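Local coordinates for protein MucR Phosphodiesterase (Pseudomonas aeruginosa, PDB 5M1T) that belongs to the EAL-domain family, with a barrel-like alpha/beta fold, and holds the ligand C2E together with two magnesium ions, at residues A[66-71]-A[94-99]; A[102-107]-A[121-126]. One frame throughout, in Å; residues are numbered along the deposited sequence.

Interaction 1: A[66-71]-A[94-99]; sequences ALLRWE and VQIGEW. With C2E (9,9'-[(2R,3R,3aS,5S,7aR,9R,10R,10aS,12S,14aR)-3,5,10,12-tetrahydroxy-5,12-dioxidooctahydro-2H,7H-difuro[3,2-d:3',2'-j][1,3,7,9,2,8]tetraoxadiphosphacyclododecine-2,9-diyl]bis(2-amino-1,9-dihydro-6H-purin-6-one)), chain C.
Leu68 alone carries the strand's side of this small contact, its two methyls parted between two helix residues, Ile96 and Trp99, while its backbone faces C2E. CD2 of Leu68 meets CG2 of Ile96 at 3.6 Å, the two side chains crossing at about a right angle. CD1 turns to the Trp99 ring and reaches it at the edge, close to the ring plane, with CZ3 3.9 Å away. CG of Leu68 stands anti to the backbone N (chi1 -174°), which spreads the isobutyl fork toward helix 93-113. On the ligand side, Leu68 N donates an almost straight hydrogen bond to N71 of C2E (3.1 Å, 177°). Next along the strand, Arg69 pinches one phosphate oxygen, O21 of C2E, with both NH1 and NH2, each at 2.7 Å. NH1 also bonds to Leu68 O at 2.7 Å, approaching from above the carbonyl plane, a tie that steadies the guanidinium at the phosphate. The CD2 methyl of Leu67 lies 3.7 Å from O5' of C2E. Segment 66-71 thus meets 94-99 through apolar contacts alone, while the same strand turns a backbone N-H and a guanidinium to C2E, whose phosphate charge Arg69 probably balances.

Interaction 2: A[102-107]-A[121-126]; sequences DEACRQ and IAVNLS. With MG (magnesium ion), chain D; C2E (9,9'-[(2R,3R,3aS,5S,7aR,9R,10R,10aS,12S,14aR)-3,5,10,12-tetrahydroxy-5,12-dioxidooctahydro-2H,7H-difuro[3,2-d:3',2'-j][1,3,7,9,2,8]tetraoxadiphosphacyclododecine-2,9-diyl]bis(2-amino-1,9-dihydro-6H-purin-6-one)), chain C.
Helix segment 102-107 packs on segment 121-126 with Ala104 and Ile121 as the closest backbone pair, their CA atoms 7.1 Å apart, and no hydrogen bond joins the two segments. The methyl of Ala104 points at the strand and touches two branched residues that share one strand face: its CB is 3.7 Å from Val123 CG2 and 3.9 Å from Ile121 CD1. With CG1 of Ile121 swung opposite its main-chain nitrogen (chi1 -174°), CD1 extends to the helix, where it also brushes Ala104 O. The small alanine is consistent with the close backbone approach here. Strand 61-72, helix 93-113 and the parallel neighbouring strand 120-124 form a beta-alpha-beta crossover, the repeating motif of the barrel-like EAL domain. Farther round the helix, Arg106 grips the Glu103 carboxylate side-on: NE bonds to OE1, which it meets from above the carboxylate plane, and NH2 makes the salt bridge to OE2 at 2.9 Å. At the other end of the strand segment, Asn124 OD1 binds magnesium at 2.2 Å, and O2P of C2E joins the same ion at 2.1 Å. Glu65, Glu156, Asp186 and a water complete that site. Asn124 CB also lies 3.6 Å from N31 of C2E, so one residue meets both metal and base. Beyond it Ser126, at the N-cap position of helix 127-131, caps a backbone N of that helix with its side chain, while its OG also bonds to Glu88 OE1.

Both contacts are buried, and both set the same helix, 93-113, against neighbouring parallel strands of one sheet: interaction 1 uses strand 61-72 and the start of the helix, interaction 2 strand 120-124 and its middle. Their centres lie about 9 Å apart, and the strands are stitched together directly, Ala66 N probably donating a hydrogen bond to Ala122 O. Across each helix-strand joint the chemistry is purely apolar, with a leucine fork set between an isoleucine and a tryptophan in 66-71/94-99, and an alanine methyl against an isoleucine and a valine in 102-107/121-126. The ligand sides differ more: interaction 1 offers C2E a backbone N-H and an arginine, whereas interaction 2 reaches the other phosphate through a magnesium ion.

Interaction 1: A[66-71]-A[94-99]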
ATOM      1  N   ALA A  66      -2.960 -19.375   8.795  1.00 21.04           N
ATOM      2  CA  ALA A  66      -4.113 -19.504   7.939  1.00 21.51           C
ATOM      3  C   ALA A  66      -3.680 -19.557   6.487  1.00 21.36           C
ATOM      4  O   ALA A  66      -2.890 -18.715   6.047  1.00 21.32           O
ATOM      5  CB  ALA A  66      -5.077 -18.313   8.146  1.00 21.35           C
ATOM      6  N   LEU A  67      -4.208 -20.535   5.761  1.00 21.32           N
ATOM      7  CA  LEU A  67      -3.848 -20.800   4.382  1.00 21.79           C
ATOM      8  C   LEU A  67      -5.117 -21.025   3.511  1.00 22.14           C
ATOM      9  O   LEU A  67      -5.942 -21.910   3.762  1.00 21.37           O
ATOM     10  CB  LEU A  67      -2.930 -22.034   4.310  1.00 22.20           C
ATOM     11  CG  LEU A  67      -1.528 -21.880   4.910  1.00 22.50           C
ATOM     12  CD1 LEU A  67      -0.783 -23.226   5.027  1.00 23.05           C
ATOM     13  CD2 LEU A  67      -0.710 -20.878   4.088  1.00 22.56           C
ATOM     14  N   LEU A  68      -5.255 -20.209   2.476  1.00 22.52           N
ATOM     15  CA  LEU A  68      -6.452 -20.196   1.684  1.00 22.56           C
ATOM     16  C   LEU A  68      -6.481 -21.399   0.750  1.00 23.26           C
ATOM     17  O   LEU A  68      -5.450 -21.789   0.180  1.00 22.70           O
ATOM     18  CB  LEU A  68      -6.519 -18.894   0.890  1.00 22.68           C
ATOM     19  CG  LEU A  68      -7.790 -18.582   0.072  1.00 23.21           C
ATOM     20  CD1 LEU A  68      -8.979 -18.412   0.983  1.00 23.37           C
ATOM     21  CD2 LEU A  68      -7.575 -17.332  -0.784  1.00 23.25           C
ATOM     22  N   ARG A  69      -7.662 -21.999   0.615  1.00 23.86           N
ATOM     23  CA  ARG A  69      -7.896 -23.057  -0.356  1.00 24.79           C
ATOM     24  C   ARG A  69      -9.181 -22.753  -1.154  1.00 25.70           C
ATOM     25  O   ARG A  69     -10.077 -22.028  -0.686  1.00 25.27           O
ATOM     26  CB  ARG A  69      -8.028 -24.377   0.355  1.00 25.10           C
ATOM     27  CG  ARG A  69      -6.791 -24.771   1.164  1.00 25.87           C
ATOM     28  CD  ARG A  69      -5.774 -25.478   0.279  1.00 26.07           C
ATOM     29  NE  ARG A  69      -4.518 -25.796   0.973  1.00 26.91           N
ATOM     30  CZ  ARG A  69      -3.525 -24.941   1.240  1.00 26.46           C
ATOM     31  NH1 ARG A  69      -3.614 -23.666   0.928  1.00 26.51           N
ATOM     32  NH2 ARG A  69      -2.434 -25.366   1.847  1.00 26.63           N
ATOM     33  N   TRP A  70      -9.274 -23.293  -2.357  1.00 26.71           N
ATOM     34  CA  TRP A  70     -10.478 -23.097  -3.157  1.00 28.11           C
ATOM     35  C   TRP A  70     -11.057 -24.472  -3.513  1.00 29.06           C
ATOM     36  O   TRP A  70     -10.457 -25.234  -4.272  1.00 29.56           O
ATOM     37  CB  TRP A  70     -10.123 -22.234  -4.378  1.00 28.47           C
ATOM     38  CG  TRP A  70     -11.239 -21.912  -5.338  1.00 29.65           C
ATOM     39  CD1 TRP A  70     -12.564 -22.140  -5.178  1.00 30.17           C
ATOM     40  CD2 TRP A  70     -11.090 -21.260  -6.602  1.00 30.13           C
ATOM     41  NE1 TRP A  70     -13.259 -21.678  -6.274  1.00 31.16           N
ATOM     42  CE2 TRP A  70     -12.370 -21.127  -7.159  1.00 30.77           C
ATOM     43  CE3 TRP A  70      -9.988 -20.767  -7.308  1.00 30.47           C
ATOM     44  CZ2 TRP A  70     -12.590 -20.526  -8.412  1.00 31.49           C
ATOM     45  CZ3 TRP A  70     -10.207 -20.152  -8.549  1.00 30.99           C
ATOM     46  CH2 TRP A  70     -11.499 -20.046  -9.087  1.00 31.04           C
ATOM     47  N   GLU A  71     -12.183 -24.808  -2.905  1.00 30.41           N
ATOM     48  CA  GLU A  71     -12.907 -26.024  -3.251  1.00 32.27           C
ATOM     49  C   GLU A  71     -13.677 -25.782  -4.529  1.00 31.99           C
ATOM     50  O   GLU A  71     -14.784 -25.262  -4.516  1.00 29.34           O
ATOM     51  CB  GLU A  71     -13.908 -26.427  -2.171  1.00 33.64           C
ATOM     52  CG  GLU A  71     -13.295 -26.677  -0.818  1.00 35.60           C
ATOM     53  CD  GLU A  71     -14.349 -26.941   0.246  1.00 38.04           C
ATOM     54  OE1 GLU A  71     -15.508 -26.432   0.109  1.00 39.61           O
ATOM     55  OE2 GLU A  71     -14.011 -27.667   1.203  1.00 37.50           O
ATOM     56  N   VAL A  94      -8.291  -8.082  -2.654  1.00 22.60           N
ATOM     57  CA  VAL A  94      -8.722  -7.203  -1.582  1.00 22.85           C
ATOM     58  C   VAL A  94      -9.904  -7.821  -0.777  1.00 23.29           C
ATOM     59  O   VAL A  94      -9.855  -7.911   0.441  1.00 22.73           O
ATOM     60  CB  VAL A  94      -9.118  -5.824  -2.113  1.00 23.28           C
ATOM     61  CG1 VAL A  94      -9.850  -5.033  -1.023  1.00 23.41           C
ATOM     62  CG2 VAL A  94      -7.894  -5.063  -2.635  1.00 23.62           C
ATOM     63  N   GLN A  95     -10.955  -8.248  -1.469  1.00 23.94           N
ATOM     64  CA  GLN A  95     -12.130  -8.713  -0.766  1.00 24.30           C
ATOM     65  C   GLN A  95     -11.927 -10.156  -0.337  1.00 23.29           C
ATOM     66  O   GLN A  95     -12.455 -10.579   0.683  1.00 22.61           O
ATOM     67  CB  GLN A  95     -13.408  -8.499  -1.593  1.00 25.82           C
ATOM     68  CG  GLN A  95     -13.925  -7.056  -1.529  1.00 26.40           C
ATOM     69  CD  GLN A  95     -14.380  -6.634  -0.144  1.00 27.07           C
ATOM     70  OE1 GLN A  95     -14.720  -7.459   0.697  1.00 28.45           O
ATOM     71  NE2 GLN A  95     -14.402  -5.337   0.095  1.00 28.06           N
ATOM     72  N   ILE A  96     -11.114 -10.893  -1.074  1.00 22.74           N
ATOM     73  CA  ILE A  96     -10.717 -12.231  -0.634  1.00 22.58           C
ATOM     74  C   ILE A  96      -9.971 -12.115   0.690  1.00 22.23           C
ATOM     75  O   ILE A  96     -10.187 -12.892   1.603  1.00 23.12           O
ATOM     76  CB  ILE A  96      -9.873 -12.941  -1.708  1.00 22.25           C
ATOM     77  CG1 ILE A  96     -10.777 -13.291  -2.904  1.00 22.64           C
ATOM     78  CG2 ILE A  96      -9.237 -14.199  -1.137  1.00 22.16           C
ATOM     79  CD1 ILE A  96     -10.039 -13.882  -4.095  1.00 22.95           C
ATOM     80  N   GLY A  97      -9.131 -11.103   0.803  1.00 21.87           N
ATOM     81  CA  GLY A  97      -8.389 -10.848   2.022  1.00 22.08           C
ATOM     82  C   GLY A  97      -9.245 -10.372   3.179  1.00 22.45           C
ATOM     83  O   GLY A  97      -9.020 -10.771   4.315  1.00 21.95           O
ATOM     84  N   GLU A  98     -10.222  -9.519   2.908  1.00 23.00           N
ATOM     85  CA  GLU A  98     -11.224  -9.178   3.932  1.00 24.29           C
ATOM     86  C   GLU A  98     -11.874 -10.418   4.487  1.00 23.47           C
ATOM     87  O   GLU A  98     -12.059 -10.529   5.672  1.00 24.00           O
ATOM     88  CB  GLU A  98     -12.327  -8.280   3.350  1.00 25.56           C
ATOM     89  CG  GLU A  98     -11.872  -6.885   2.985  1.00 26.92           C
ATOM     90  CD  GLU A  98     -11.407  -6.086   4.178  1.00 28.42           C
ATOM     91  OE1 GLU A  98     -10.497  -5.288   3.967  1.00 30.69           O
ATOM     92  OE2 GLU A  98     -11.911  -6.251   5.323  1.00 29.97           O
ATOM     93  N   TRP A  99     -12.244 -11.347   3.614  1.00 23.79           N
ATOM     94  CA  TRP A  99     -12.919 -12.560   4.040  1.00 23.81           C
ATOM     95  C   TRP A  99     -11.958 -13.450   4.845  1.00 23.14           C
ATOM     96  O   TRP A  99     -12.303 -13.976   5.893  1.00 23.27           O
ATOM     97  CB  TRP A  99     -13.507 -13.327   2.857  1.00 24.20           C
ATOM     98  CG  TRP A  99     -14.139 -14.567   3.344  1.00 24.92           C
ATOM     99  CD1 TRP A  99     -15.374 -14.683   3.870  1.00 25.06           C
ATOM    100  CD2 TRP A  99     -13.528 -15.852   3.454  1.00 25.08           C
ATOM    101  NE1 TRP A  99     -15.592 -15.965   4.277  1.00 25.49           N
ATOM    102  CE2 TRP A  99     -14.481 -16.713   4.018  1.00 25.65           C
ATOM    103  CE3 TRP A  99     -12.279 -16.362   3.101  1.00 25.21           C
ATOM    104  CZ2 TRP A  99     -14.227 -18.063   4.260  1.00 25.94           C
ATOM    105  CZ3 TRP A  99     -12.016 -17.693   3.334  1.00 25.20           C
ATOM    106  CH2 TRP A  99     -12.983 -18.533   3.920  1.00 25.94           C
TER
HETATM  107  P1  C2E C 701       3.565 -19.256   2.519  1.00 22.24           P
HETATM  108  O2P C2E C 701       3.165 -18.022   3.281  1.00 20.84           O
HETATM  109  O1P C2E C 701       5.054 -19.526   2.464  1.00 23.32           O
HETATM  110  O5' C2E C 701       2.810 -20.489   3.194  1.00 22.29           O
HETATM  111  C5' C2E C 701       3.476 -21.711   3.420  1.00 23.46           C
HETATM  112  C4' C2E C 701       3.285 -22.659   2.258  1.00 24.20           C
HETATM  113  O4' C2E C 701       4.141 -23.799   2.461  1.00 24.39           O
HETATM  114  C3' C2E C 701       1.868 -23.201   2.174  1.00 24.54           C
HETATM  115  O3' C2E C 701       1.551 -23.443   0.804  1.00 24.24           O
HETATM  116  C2' C2E C 701       1.938 -24.526   2.902  1.00 24.90           C
HETATM  117  O2' C2E C 701       0.940 -25.455   2.480  1.00 24.85           O
HETATM  118  C1' C2E C 701       3.329 -24.974   2.473  1.00 25.52           C
HETATM  119  N9  C2E C 701       3.939 -25.957   3.368  1.00 26.89           N
HETATM  120  C8  C2E C 701       3.917 -25.956   4.710  1.00 28.42           C
HETATM  121  N7  C2E C 701       4.600 -27.020   5.187  1.00 28.63           N
HETATM  122  C5  C2E C 701       5.077 -27.700   4.135  1.00 27.16           C
HETATM  123  C6  C2E C 701       5.880 -28.912   3.938  1.00 27.17           C
HETATM  124  O6  C2E C 701       6.296 -29.554   4.928  1.00 26.62           O
HETATM  125  N1  C2E C 701       6.144 -29.277   2.674  1.00 27.66           N
HETATM  126  C2  C2E C 701       5.696 -28.580   1.605  1.00 27.78           C
HETATM  127  N2  C2E C 701       5.989 -29.001   0.354  1.00 28.62           N
HETATM  128  N3  C2E C 701       4.966 -27.455   1.718  1.00 27.41           N
HETATM  129  C4  C2E C 701       4.632 -26.994   2.938  1.00 27.29           C
HETATM  130  P11 C2E C 701       0.148 -22.954   0.190  1.00 24.35           P
HETATM  131  O21 C2E C 701      -0.948 -23.242   1.204  1.00 25.26           O
HETATM  132  O11 C2E C 701      -0.106 -23.701  -1.075  1.00 23.75           O
HETATM  133  O5A C2E C 701       0.263 -21.376  -0.038  1.00 23.76           O
HETATM  134  C5A C2E C 701       1.274 -20.884  -0.922  1.00 23.16           C
HETATM  135  C4A C2E C 701       1.418 -19.388  -0.748  1.00 22.66           C
HETATM  136  O4A C2E C 701       0.181 -18.730  -1.001  1.00 22.85           O
HETATM  137  C3A C2E C 701       1.744 -18.989   0.667  1.00 22.98           C
HETATM  138  O3A C2E C 701       3.118 -19.144   0.974  1.00 23.46           O
HETATM  139  C2A C2E C 701       1.297 -17.551   0.714  1.00 22.75           C
HETATM  140  O2A C2E C 701       2.257 -16.687   0.126  1.00 23.97           O
HETATM  141  C1A C2E C 701       0.080 -17.563  -0.177  1.00 22.88           C
HETATM  142  N91 C2E C 701      -1.164 -17.581   0.645  1.00 23.00           N
HETATM  143  C81 C2E C 701      -1.801 -18.636   1.196  1.00 22.66           C
HETATM  144  N71 C2E C 701      -2.926 -18.234   1.846  1.00 22.34           N
HETATM  145  C51 C2E C 701      -2.998 -16.899   1.702  1.00 22.03           C
HETATM  146  C61 C2E C 701      -3.912 -15.827   2.135  1.00 22.16           C
HETATM  147  O61 C2E C 701      -4.915 -16.097   2.830  1.00 22.02           O
HETATM  148  N11 C2E C 701      -3.622 -14.567   1.769  1.00 22.23           N
HETATM  149  C21 C2E C 701      -2.527 -14.270   1.034  1.00 22.82           C
HETATM  150  N21 C2E C 701      -2.286 -12.991   0.697  1.00 24.19           N
HETATM  151  N31 C2E C 701      -1.643 -15.194   0.602  1.00 22.31           N
HETATM  152  C41 C2E C 701      -1.837 -16.487   0.920  1.00 22.18           C

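Interaction 2: A[102-107]-A[121-126]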
ATOM      1  N   ASP A 102     -11.395 -11.791   8.356  1.00 22.70           N
ATOM      2  CA  ASP A 102     -12.624 -11.989   9.141  1.00 23.12           C
ATOM      3  C   ASP A 102     -12.751 -13.408   9.716  1.00 23.10           C
ATOM      4  O   ASP A 102     -12.911 -13.570  10.893  1.00 23.02           O
ATOM      5  CB  ASP A 102     -13.849 -11.742   8.266  1.00 23.26           C
ATOM      6  CG  ASP A 102     -15.133 -11.889   9.026  1.00 23.89           C
ATOM      7  OD1 ASP A 102     -15.341 -11.104   9.976  1.00 24.23           O
ATOM      8  OD2 ASP A 102     -15.930 -12.797   8.700  1.00 24.80           O
ATOM      9  N   GLU A 103     -12.664 -14.406   8.851  1.00 23.76           N
ATOM     10  CA  GLU A 103     -12.776 -15.813   9.230  1.00 24.80           C
ATOM     11  C   GLU A 103     -11.648 -16.267  10.155  1.00 24.31           C
ATOM     12  O   GLU A 103     -11.852 -17.105  11.023  1.00 24.62           O
ATOM     13  CB  GLU A 103     -12.774 -16.690   7.960  1.00 25.50           C
ATOM     14  CG  GLU A 103     -12.766 -18.183   8.210  1.00 26.43           C
ATOM     15  CD  GLU A 103     -14.098 -18.747   8.715  1.00 27.56           C
ATOM     16  OE1 GLU A 103     -15.095 -18.008   8.859  1.00 28.34           O
ATOM     17  OE2 GLU A 103     -14.137 -19.958   8.989  1.00 28.52           O
ATOM     18  N   ALA A 104     -10.449 -15.738   9.954  1.00 23.68           N
ATOM     19  CA  ALA A 104      -9.325 -16.078  10.814  1.00 22.83           C
ATOM     20  C   ALA A 104      -9.571 -15.497  12.207  1.00 22.70           C
ATOM     21  O   ALA A 104      -9.279 -16.111  13.231  1.00 21.53           O
ATOM     22  CB  ALA A 104      -8.041 -15.516  10.232  1.00 22.57           C
ATOM     23  N   CYS A 105     -10.056 -14.273  12.251  1.00 22.87           N
ATOM     24  CA  CYS A 105     -10.319 -13.642  13.541  1.00 24.11           C
ATOM     25  C   CYS A 105     -11.464 -14.332  14.251  1.00 24.25           C
ATOM     26  O   CYS A 105     -11.439 -14.490  15.456  1.00 24.12           O
ATOM     27  CB  CYS A 105     -10.586 -12.134  13.389  1.00 24.69           C
ATOM     28  SG  CYS A 105      -9.086 -11.174  13.023  1.00 25.38           S
ATOM     29  N   ARG A 106     -12.461 -14.764  13.498  1.00 25.93           N
ATOM     30  CA  ARG A 106     -13.617 -15.468  14.055  1.00 26.48           C
ATOM     31  C   ARG A 106     -13.149 -16.758  14.684  1.00 26.10           C
ATOM     32  O   ARG A 106     -13.508 -17.096  15.830  1.00 25.48           O
ATOM     33  CB  ARG A 106     -14.628 -15.783  12.964  1.00 28.01           C
ATOM     34  CG  ARG A 106     -15.994 -16.219  13.502  1.00 29.97           C
ATOM     35  CD  ARG A 106     -16.975 -16.643  12.408  1.00 32.13           C
ATOM     36  NE  ARG A 106     -16.491 -17.785  11.632  1.00 34.12           N
ATOM     37  CZ  ARG A 106     -16.543 -19.069  12.025  1.00 37.04           C
ATOM     38  NH1 ARG A 106     -17.094 -19.419  13.183  1.00 38.71           N
ATOM     39  NH2 ARG A 106     -16.036 -20.026  11.244  1.00 38.07           N
ATOM     40  N   GLN A 107     -12.327 -17.477  13.933  1.00 25.37           N
ATOM     41  CA  GLN A 107     -11.796 -18.737  14.390  1.00 26.17           C
ATOM     42  C   GLN A 107     -10.921 -18.616  15.639  1.00 26.97           C
ATOM     43  O   GLN A 107     -11.035 -19.437  16.560  1.00 26.84           O
ATOM     44  CB  GLN A 107     -11.011 -19.407  13.280  1.00 26.22           C
ATOM     45  CG  GLN A 107     -10.713 -20.852  13.563  1.00 26.97           C
ATOM     46  CD  GLN A 107     -11.985 -21.685  13.745  1.00 27.59           C
ATOM     47  OE1 GLN A 107     -12.870 -21.694  12.887  1.00 27.94           O
ATOM     48  NE2 GLN A 107     -12.076 -22.368  14.859  1.00 27.70           N
ATOM     49  N   ILE A 121      -2.876 -16.581  15.578  1.00 22.96           N
ATOM     50  CA  ILE A 121      -3.144 -16.915  14.204  1.00 22.41           C
ATOM     51  C   ILE A 121      -2.406 -15.968  13.272  1.00 21.82           C
ATOM     52  O   ILE A 121      -2.436 -14.750  13.440  1.00 21.95           O
ATOM     53  CB  ILE A 121      -4.644 -16.965  13.851  1.00 22.13           C
ATOM     54  CG1 ILE A 121      -4.827 -17.478  12.405  1.00 21.66           C
ATOM     55  CG2 ILE A 121      -5.297 -15.592  13.965  1.00 22.33           C
ATOM     56  CD1 ILE A 121      -6.129 -18.214  12.223  1.00 21.75           C
ATOM     57  N   ALA A 122      -1.766 -16.554  12.275  1.00 21.05           N
ATOM     58  CA  ALA A 122      -0.984 -15.798  11.311  1.00 20.92           C
ATOM     59  C   ALA A 122      -1.693 -15.719   9.955  1.00 20.78           C
ATOM     60  O   ALA A 122      -2.120 -16.719   9.409  1.00 20.51           O
ATOM     61  CB  ALA A 122       0.371 -16.459  11.145  1.00 20.70           C
ATOM     62  N   VAL A 123      -1.821 -14.515   9.428  1.00 21.03           N
ATOM     63  CA  VAL A 123      -2.507 -14.287   8.145  1.00 20.97           C
ATOM     64  C   VAL A 123      -1.532 -13.657   7.148  1.00 20.55           C
ATOM     65  O   VAL A 123      -0.810 -12.722   7.481  1.00 21.21           O
ATOM     66  CB  VAL A 123      -3.723 -13.348   8.321  1.00 21.49           C
ATOM     67  CG1 VAL A 123      -4.306 -12.934   6.968  1.00 21.56           C
ATOM     68  CG2 VAL A 123      -4.775 -14.024   9.196  1.00 21.52           C
ATOM     69  N   ASN A 124      -1.511 -14.159   5.937  1.00 19.89           N
ATOM     70  CA  ASN A 124      -0.596 -13.635   4.938  1.00 20.17           C
ATOM     71  C   ASN A 124      -1.095 -12.370   4.281  1.00 21.21           C
ATOM     72  O   ASN A 124      -2.294 -12.257   3.990  1.00 21.61           O
ATOM     73  CB  ASN A 124      -0.356 -14.690   3.877  1.00 19.72           C
ATOM     74  CG  ASN A 124       0.463 -15.852   4.410  1.00 19.21           C
ATOM     75  OD1 ASN A 124       1.658 -15.709   4.657  1.00 19.62           O
ATOM     76  ND2 ASN A 124      -0.171 -16.979   4.630  1.00 18.63           N
ATOM     77  N   LEU A 125      -0.164 -11.432   4.011  1.00 21.74           N
ATOM     78  CA  LEU A 125      -0.470 -10.226   3.224  1.00 21.58           C
ATOM     79  C   LEU A 125       0.379 -10.159   1.949  1.00 22.20           C
ATOM     80  O   LEU A 125       1.594 -10.184   1.994  1.00 21.59           O
ATOM     81  CB  LEU A 125      -0.238  -8.968   4.054  1.00 21.42           C
ATOM     82  CG  LEU A 125      -1.023  -8.835   5.380  1.00 21.49           C
ATOM     83  CD1 LEU A 125      -0.640  -7.584   6.132  1.00 21.78           C
ATOM     84  CD2 LEU A 125      -2.500  -8.789   5.102  1.00 21.71           C
ATOM     85  N   SER A 126      -0.296 -10.079   0.806  1.00 23.20           N
ATOM     86  CA  SER A 126       0.351  -9.849  -0.481  1.00 23.83           C
ATOM     87  C   SER A 126       0.901  -8.426  -0.505  1.00 24.83           C
ATOM     88  O   SER A 126       0.614  -7.623   0.387  1.00 25.35           O
ATOM     89  CB  SER A 126      -0.640 -10.003  -1.617  1.00 23.10           C
ATOM     90  OG  SER A 126      -1.476  -8.862  -1.645  1.00 23.11           O
TER
HETATM   91 MG    MG D 702       3.209 -17.227   5.211  1.00 13.87          MG
HETATM   92  P1  C2E C 701       3.565 -19.256   2.519  1.00 22.24           P
HETATM   93  O2P C2E C 701       3.165 -18.022   3.281  1.00 20.84           O
HETATM   94  O1P C2E C 701       5.054 -19.526   2.464  1.00 23.32           O
HETATM   95  O5' C2E C 701       2.810 -20.489   3.194  1.00 22.29           O
HETATM   96  C5' C2E C 701       3.476 -21.711   3.420  1.00 23.46           C
HETATM   97  C4' C2E C 701       3.285 -22.659   2.258  1.00 24.20           C
HETATM   98  O4' C2E C 701       4.141 -23.799   2.461  1.00 24.39           O
HETATM   99  C3' C2E C 701       1.868 -23.201   2.174  1.00 24.54           C
HETATM  100  O3' C2E C 701       1.551 -23.443   0.804  1.00 24.24           O
HETATM  101  C2' C2E C 701       1.938 -24.526   2.902  1.00 24.90           C
HETATM  102  O2' C2E C 701       0.940 -25.455   2.480  1.00 24.85           O
HETATM  103  C1' C2E C 701       3.329 -24.974   2.473  1.00 25.52           C
HETATM  104  N9  C2E C 701       3.939 -25.957   3.368  1.00 26.89           N
HETATM  105  C8  C2E C 701       3.917 -25.956   4.710  1.00 28.42           C
HETATM  106  N7  C2E C 701       4.600 -27.020   5.187  1.00 28.63           N
HETATM  107  C5  C2E C 701       5.077 -27.700   4.135  1.00 27.16           C
HETATM  108  C6  C2E C 701       5.880 -28.912   3.938  1.00 27.17           C
HETATM  109  O6  C2E C 701       6.296 -29.554   4.928  1.00 26.62           O
HETATM  110  N1  C2E C 701       6.144 -29.277   2.674  1.00 27.66           N
HETATM  111  C2  C2E C 701       5.696 -28.580   1.605  1.00 27.78           C
HETATM  112  N2  C2E C 701       5.989 -29.001   0.354  1.00 28.62           N
HETATM  113  N3  C2E C 701       4.966 -27.455   1.718  1.00 27.41           N
HETATM  114  C4  C2E C 701       4.632 -26.994   2.938  1.00 27.29           C
HETATM  115  P11 C2E C 701       0.148 -22.954   0.190  1.00 24.35           P
HETATM  116  O21 C2E C 701      -0.948 -23.242   1.204  1.00 25.26           O
HETATM  117  O11 C2E C 701      -0.106 -23.701  -1.075  1.00 23.75           O
HETATM  118  O5A C2E C 701       0.263 -21.376  -0.038  1.00 23.76           O
HETATM  119  C5A C2E C 701       1.274 -20.884  -0.922  1.00 23.16           C
HETATM  120  C4A C2E C 701       1.418 -19.388  -0.748  1.00 22.66           C
HETATM  121  O4A C2E C 701       0.181 -18.730  -1.001  1.00 22.85           O
HETATM  122  C3A C2E C 701       1.744 -18.989   0.667  1.00 22.98           C
HETATM  123  O3A C2E C 701       3.118 -19.144   0.974  1.00 23.46           O
HETATM  124  C2A C2E C 701       1.297 -17.551   0.714  1.00 22.75           C
HETATM  125  O2A C2E C 701       2.257 -16.687   0.126  1.00 23.97           O
HETATM  126  C1A C2E C 701       0.080 -17.563  -0.177  1.00 22.88           C
HETATM  127  N91 C2E C 701      -1.164 -17.581   0.645  1.00 23.00           N
HETATM  128  C81 C2E C 701      -1.801 -18.636   1.196  1.00 22.66           C
HETATM  129  N71 C2E C 701      -2.926 -18.234   1.846  1.00 22.34           N
HETATM  130  C51 C2E C 701      -2.998 -16.899   1.702  1.00 22.03           C
HETATM  131  C61 C2E C 701      -3.912 -15.827   2.135  1.00 22.16           C
HETATM  132  O61 C2E C 701      -4.915 -16.097   2.830  1.00 22.02           O
HETATM  133  N11 C2E C 701      -3.622 -14.567   1.769  1.00 22.23           N
HETATM  134  C21 C2E C 701      -2.527 -14.270   1.034  1.00 22.82           C
HETATM  135  N21 C2E C 701      -2.286 -12.991   0.697  1.00 24.19           N
HETATM  136  N31 C2E C 701      -1.643 -15.194   0.602  1.00 22.31           N
HETATM  137  C41 C2E C 701      -1.837 -16.487   0.920  1.00 22.18           C
HETATM  138  O   HOH W   1       4.289 -19.018   5.769  1.00 24.74           O